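Local atomic coordinates of DNA polymerase III subunit beta (Pseudomonas aeruginosa, PDB entry 4TSZ), a protein that confers DNA tethering and processivity on DNA polymerases and other proteins, acting as the sliding clamp of the replication machinery. Residues 134-137 with 138-142; 285-289 with 290-294; 321-324 with 325-329. One frame throughout, in Å; residues are numbered along the deposited sequence.

Interaction 1 of 3, residues 134-137 with 138-142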
# COMPACT_ATOMS: atom_id res chain seq x y z
N SER E 134 19.48 18.94 1.98
CA SER E 134 19.64 18.22 0.72
C SER E 134 20.94 17.38 0.70
O SER E 134 20.91 16.25 0.20
CB SER E 134 19.66 19.24 -0.43
OG SER E 134 20.01 18.68 -1.69
N LYS E 135 22.06 17.95 1.20
CA LYS E 135 23.37 17.28 1.24
C LYS E 135 23.37 16.14 2.25
O LYS E 135 23.88 15.06 1.95
CB LYS E 135 24.50 18.28 1.56
CG LYS E 135 24.81 19.24 0.44
CD LYS E 135 25.96 20.16 0.82
CE LYS E 135 26.25 21.18 -0.25
NZ LYS E 135 27.46 21.97 0.06
N LEU E 136 22.76 16.37 3.44
CA LEU E 136 22.67 15.33 4.46
C LEU E 136 21.75 14.19 4.02
O LEU E 136 22.10 13.03 4.20
CB LEU E 136 22.25 15.90 5.83
CG LEU E 136 22.15 14.90 6.99
CD1 LEU E 136 23.46 14.14 7.22
CD2 LEU E 136 21.71 15.60 8.26
N ARG E 137 20.58 14.54 3.42
CA ARG E 137 19.63 13.56 2.91
C ARG E 137 20.27 12.66 1.84
O ARG E 137 20.05 11.45 1.86
CB ARG E 137 18.34 14.22 2.38
CG ARG E 137 17.18 13.24 2.38
CD ARG E 137 15.99 13.66 1.56
NE ARG E 137 15.06 12.53 1.44
CZ ARG E 137 13.75 12.60 1.65
NH1 ARG E 137 13.19 13.75 1.99
NH2 ARG E 137 13.00 11.52 1.53
N ARG E 138 21.07 13.26 0.92
CA ARG E 138 21.83 12.58 -0.14
C ARG E 138 22.76 11.52 0.49
O ARG E 138 22.75 10.38 0.03
CB ARG E 138 22.66 13.58 -0.96
CG ARG E 138 23.46 12.97 -2.12
CD ARG E 138 24.46 13.96 -2.73
NE ARG E 138 24.91 13.57 -4.08
CZ ARG E 138 26.09 13.02 -4.38
NH1 ARG E 138 26.98 12.78 -3.42
NH2 ARG E 138 26.39 12.70 -5.63
N LEU E 139 23.52 11.88 1.54
CA LEU E 139 24.43 10.95 2.24
C LEU E 139 23.70 9.73 2.77
O LEU E 139 24.19 8.61 2.61
CB LEU E 139 25.19 11.65 3.37
CG LEU E 139 26.23 12.71 2.98
CD1 LEU E 139 26.81 13.34 4.21
CD2 LEU E 139 27.37 12.11 2.16
N ILE E 140 22.50 9.94 3.36
CA ILE E 140 21.67 8.87 3.93
C ILE E 140 21.05 8.03 2.80
O ILE E 140 21.22 6.81 2.81
CB ILE E 140 20.60 9.40 4.94
CG1 ILE E 140 21.25 10.20 6.09
CG2 ILE E 140 19.73 8.23 5.47
CD1 ILE E 140 20.26 11.09 6.94
N ASP E 141 20.34 8.68 1.85
CA ASP E 141 19.65 8.00 0.75
C ASP E 141 20.58 7.25 -0.21
O ASP E 141 20.16 6.24 -0.77
CB ASP E 141 18.71 8.96 -0.00
CG ASP E 141 17.49 9.43 0.77
OD1 ASP E 141 17.15 8.80 1.80
OD2 ASP E 141 16.86 10.42 0.34
N ARG E 142 21.83 7.71 -0.38
CA ARG E 142 22.77 7.02 -1.26
C ARG E 142 23.35 5.76 -0.61
O ARG E 142 23.97 4.96 -1.31
CB ARG E 142 23.93 7.95 -1.74
CG ARG E 142 23.54 9.07 -2.71
CD ARG E 142 23.18 8.57 -4.09
NE ARG E 142 22.66 9.65 -4.93
CZ ARG E 142 23.38 10.34 -5.82
NH1 ARG E 142 24.67 10.07 -5.98
NH2 ARG E 142 22.81 11.29 -6.54
O HOH W 1 14.27 9.20 2.51
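R137 and D141, one turn apart on a helix, meet in a one-nitrogen salt bridge through NE on the side of the helix. R137 NE gives its hydrogen to D141 OD2 at 3.0 Å, and the carboxylate oxygen is met on its syn side. The acceptor lies nearly in the guanidinium plane, at its edge, but the two flat groups are not coplanar: guanidinium and carboxylate planes stand 61° apart. With CG anti to the backbone N (chi1 -157°), the extended chain of R137 stands out from the helix, and the shorter D141 side chain crosses it obliquely, its OD2 also 3.5 Å from R137 CG. The D141 side chain leans back toward the preceding turn, its CB and CG passing close to R137 O. A water closes a second route between the pair, giving a hydrogen to D141 OD1 at 3.0 Å and accepting a weak bond from R137 NH2. The NE bond is the main hold on the guanidinium, with two weak bonds, to the water and from NH1 to L209 O, beside it.

Backbone bonds from residue i+4 to i give the regular alpha-helical frame, the D141 N to R137 O link being the shortest of them across the contact at 2.8 Å. Helix 133-141 belongs to the central domain of the clamp, and such helices line the inside of the ring in this family, with the sheets behind them. Its apolar side fits that layout. L136 CG meets I140 CD1 at 4.3 Å, L136 pressing on V216 and I218 of strand 215-221 and I140 on I202 and A206 of helix 199-208.

Within 138-142, R138 and R142 share an approach to the carboxylate of E353, which forms a salt bridge with R142 NH1 and a long, weak ion pair with R138.

Interaction 2 of 3, residues 285-289 with 290-294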
# COMPACT_ATOMS: atom_id res chain seq x y z
N LEU E 285 27.78 -13.93 -13.99
CA LEU E 285 28.27 -12.91 -14.90
C LEU E 285 29.45 -13.48 -15.69
O LEU E 285 30.33 -14.11 -15.10
CB LEU E 285 28.71 -11.68 -14.09
CG LEU E 285 27.81 -10.43 -14.03
CD1 LEU E 285 26.34 -10.77 -13.92
CD2 LEU E 285 28.23 -9.51 -12.91
N GLN E 286 29.44 -13.30 -17.01
CA GLN E 286 30.54 -13.69 -17.87
C GLN E 286 30.95 -12.47 -18.65
O GLN E 286 30.24 -12.03 -19.56
CB GLN E 286 30.20 -14.88 -18.77
CG GLN E 286 30.15 -16.21 -18.02
CD GLN E 286 29.67 -17.37 -18.87
OE1 GLN E 286 29.99 -18.53 -18.59
NE2 GLN E 286 28.85 -17.10 -19.89
N LEU E 287 32.06 -11.87 -18.22
CA LEU E 287 32.62 -10.67 -18.81
C LEU E 287 33.69 -11.03 -19.84
O LEU E 287 34.52 -11.90 -19.59
CB LEU E 287 33.21 -9.77 -17.70
CG LEU E 287 33.84 -8.44 -18.12
CD1 LEU E 287 32.79 -7.43 -18.61
CD2 LEU E 287 34.67 -7.86 -16.98
N SER E 288 33.64 -10.36 -20.99
CA SER E 288 34.58 -10.48 -22.11
C SER E 288 34.56 -9.14 -22.87
O SER E 288 33.74 -8.28 -22.53
CB SER E 288 34.20 -11.65 -23.03
OG SER E 288 32.94 -11.46 -23.66
N ASN E 289 35.45 -8.96 -23.87
CA ASN E 289 35.56 -7.74 -24.66
C ASN E 289 34.21 -7.23 -25.18
O ASN E 289 33.52 -7.93 -25.94
CB ASN E 289 36.58 -7.88 -25.80
CG ASN E 289 38.01 -8.10 -25.34
OD1 ASN E 289 38.47 -7.53 -24.34
ND2 ASN E 289 38.74 -8.90 -26.10
N GLY E 290 33.82 -6.04 -24.70
CA GLY E 290 32.58 -5.35 -25.04
C GLY E 290 31.29 -6.05 -24.67
O GLY E 290 30.21 -5.61 -25.10
N LEU E 291 31.35 -7.13 -23.86
CA LEU E 291 30.17 -7.92 -23.55
C LEU E 291 30.05 -8.44 -22.12
O LEU E 291 31.02 -8.94 -21.56
CB LEU E 291 30.10 -9.09 -24.57
CG LEU E 291 28.91 -10.06 -24.52
CD1 LEU E 291 27.62 -9.38 -24.98
CD2 LEU E 291 29.18 -11.27 -25.38
N LEU E 292 28.83 -8.36 -21.58
CA LEU E 292 28.49 -8.93 -20.28
C LEU E 292 27.33 -9.92 -20.47
O LEU E 292 26.21 -9.51 -20.80
CB LEU E 292 28.16 -7.87 -19.21
CG LEU E 292 27.90 -8.42 -17.80
CD1 LEU E 292 29.19 -8.88 -17.13
CD2 LEU E 292 27.19 -7.41 -16.93
N LYS E 293 27.61 -11.22 -20.28
CA LYS E 293 26.60 -12.27 -20.36
C LYS E 293 26.08 -12.51 -18.94
O LYS E 293 26.89 -12.66 -18.02
CB LYS E 293 27.18 -13.57 -20.94
CG LYS E 293 27.58 -13.51 -22.41
CD LYS E 293 28.08 -14.87 -22.87
CE LYS E 293 28.72 -14.86 -24.24
NZ LYS E 293 29.17 -16.21 -24.65
N ILE E 294 24.75 -12.50 -18.76
CA ILE E 294 24.10 -12.72 -17.47
C ILE E 294 23.25 -13.99 -17.53
O ILE E 294 22.46 -14.16 -18.45
CB ILE E 294 23.27 -11.50 -17.00
CG1 ILE E 294 24.05 -10.18 -17.15
CG2 ILE E 294 22.74 -11.69 -15.54
CD1 ILE E 294 23.19 -8.99 -17.39
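The flat peptide units of Q286 and K293 pair across the strands: Q286 N to K293 O and K293 N to Q286 O are both 2.8 Å, the first bond lying in the carbonyl plane. The Q286 side chain passes across that of K293 at a slant, the CB atoms of Q286 and K293 being 3.9 Å apart at the base of the pair. At S288 and L291 the backbone pairing repeats, but less evenly. L291 N reaches S288 O at 3.0 Å from above the carbonyl plane, 43° out of it, where the chain folds back through a type II turn from S288 to L291. G290 takes the positive phi of that turn, and N289 OD1 bonds to G314 N.

Strands 282-288 and 291-297 thus form an antiparallel beta hairpin in the C-terminal domain. One face carries Q286, S288, L291 and K293; the other carries L285, L287, L292 and I294. On the leucine-rich face L292 CD1 is 3.7 Å from L285 CG and 4.2 Å from L287 CD1, a single methyl wedged between two neighbours of the opposite strand. Swung away from its own backbone N (chi1 -175°), the L292 side chain leans across toward them. L285 and I294 lie side by side, L285 CD1 to I294 CG1 4.0 Å.

Backbone bonds therefore set the register, while the buried L285, L292 and I294 hold the hairpin on L265, F269 and T272 of helix 262-273. From the mixed face, L291 packs on R104 of the second subunit and so brings the hairpin to the contact between the two subunits.

Interaction 3 of 3, residues 321-324 with 325-329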
# COMPACT_ATOMS: atom_id res chain seq x y z
N PHE E 321 27.11 -13.30 -8.29
CA PHE E 321 26.63 -12.21 -7.43
C PHE E 321 25.19 -12.38 -7.05
O PHE E 321 24.40 -12.97 -7.80
CB PHE E 321 26.76 -10.84 -8.13
CG PHE E 321 28.13 -10.23 -8.12
CD1 PHE E 321 28.65 -9.67 -6.95
CD2 PHE E 321 28.90 -10.19 -9.27
CE1 PHE E 321 29.93 -9.11 -6.94
CE2 PHE E 321 30.17 -9.62 -9.25
CZ PHE E 321 30.69 -9.10 -8.09
N ASN E 322 24.82 -11.81 -5.89
CA ASN E 322 23.44 -11.75 -5.46
C ASN E 322 22.87 -10.57 -6.29
O ASN E 322 23.39 -9.45 -6.19
CB ASN E 322 23.34 -11.51 -3.94
CG ASN E 322 21.94 -11.24 -3.41
OD1 ASN E 322 21.15 -10.49 -3.99
ND2 ASN E 322 21.61 -11.78 -2.26
N VAL E 323 21.88 -10.87 -7.17
CA VAL E 323 21.27 -9.90 -8.08
C VAL E 323 20.57 -8.73 -7.37
O VAL E 323 20.63 -7.61 -7.86
CB VAL E 323 20.40 -10.58 -9.20
CG1 VAL E 323 19.16 -11.25 -8.63
CG2 VAL E 323 20.05 -9.59 -10.32
N SER E 324 19.95 -9.01 -6.20
CA SER E 324 19.30 -7.98 -5.38
C SER E 324 20.34 -6.96 -4.91
O SER E 324 20.04 -5.77 -4.94
CB SER E 324 18.56 -8.61 -4.20
OG SER E 324 17.53 -9.46 -4.66
N TYR E 325 21.56 -7.41 -4.54
CA TYR E 325 22.65 -6.51 -4.12
C TYR E 325 23.09 -5.59 -5.26
O TYR E 325 23.36 -4.41 -5.02
CB TYR E 325 23.87 -7.28 -3.56
CG TYR E 325 23.64 -8.05 -2.27
CD1 TYR E 325 22.51 -7.82 -1.48
CD2 TYR E 325 24.58 -8.97 -1.81
CE1 TYR E 325 22.32 -8.52 -0.28
CE2 TYR E 325 24.39 -9.67 -0.62
CZ TYR E 325 23.27 -9.43 0.14
OH TYR E 325 23.08 -10.14 1.31
N LEU E 326 23.13 -6.12 -6.50
CA LEU E 326 23.50 -5.33 -7.68
C LEU E 326 22.40 -4.33 -8.04
O LEU E 326 22.70 -3.18 -8.33
CB LEU E 326 23.86 -6.23 -8.88
CG LEU E 326 25.02 -7.23 -8.70
CD1 LEU E 326 25.25 -7.99 -9.98
CD2 LEU E 326 26.33 -6.53 -8.30
N LEU E 327 21.12 -4.77 -7.95
CA LEU E 327 19.95 -3.92 -8.21
C LEU E 327 19.86 -2.78 -7.20
O LEU E 327 19.57 -1.63 -7.57
CB LEU E 327 18.65 -4.74 -8.29
CG LEU E 327 18.48 -5.57 -9.57
CD1 LEU E 327 17.50 -6.70 -9.37
CD2 LEU E 327 18.09 -4.68 -10.77
N ASP E 328 20.20 -3.06 -5.93
CA ASP E 328 20.23 -2.06 -4.87
C ASP E 328 21.21 -0.93 -5.21
O ASP E 328 20.86 0.24 -5.05
CB ASP E 328 20.63 -2.68 -3.53
CG ASP E 328 19.58 -3.53 -2.87
OD1 ASP E 328 18.40 -3.45 -3.28
OD2 ASP E 328 19.94 -4.29 -1.96
N VAL E 329 22.41 -1.29 -5.70
CA VAL E 329 23.45 -0.34 -6.09
C VAL E 329 22.98 0.50 -7.28
O VAL E 329 23.08 1.73 -7.24
CB VAL E 329 24.81 -1.04 -6.37
CG1 VAL E 329 25.80 -0.06 -6.99
CG2 VAL E 329 25.39 -1.66 -5.10
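N322 and Y325 stack as flat groups: the amide and the phenol ring are only 8° from parallel, and N322 ND2 lies 3.7 Å above the Y325 ring plane, over its centre. The CB of N322 adds a CH-pi contact, 4.0 Å from the centroid of the Y325 ring. The polar bonds begin with the same asparagine. Its first torsion (chi1 172°) carries the amide over toward the first helical turn, where N322 OD1 accepts from Y325 N at 3.2 Å, with the donor above the amide plane and not on a lone pair. Weak bonds to N322 O from Y325 N and L326 N accompany it.

N322 is thus the N-cap of helix 323-330, at the point where strand 317-322 gives way to the helix in the C-terminal domain. The bound peptide packs against both N322 and Y325, so the capped stack forms part of the peptide-binding surface of the clamp. Further along, L327 N bonds to V323 O and D328 N to S324 O, both at 2.9 Å. D328 OD2 forms a salt bridge with R177, and S324 OG bonds to R281.

Apolar contacts pack the helix against its neighbours. L326 CD2 lies over one face of the F321 ring, offset toward its rim, while L326 CD1 approaches F321 CB at 3.7 Å. The V323 and L327 side chains lie side by side, pointing the same way, V323 CG2 to L327 CD1 4.0 Å, both residues touching F269 of helix 262-273.

Overall arrangement
From the N terminus, interaction 1 comes first, on helix 133-141 in the central domain; interactions 2 and 3 follow in the C-terminal domain. Each is one continuous piece of chain, so the three run in series and none nests in or crosses another. Only interaction 2 closes a loop, the tight turn of a hairpin; interaction 3 marks the passage from strand to helix. These two meet at L285 CD2 and F321 CD2, 3.8 Å apart, since strands 282-288 and 317-322 are neighbours in one sheet. Interaction 1 touches neither. Salt bridges from R142 of interaction 1 to E353 and from D328 of interaction 3 to R177 both link the central and C-terminal domains.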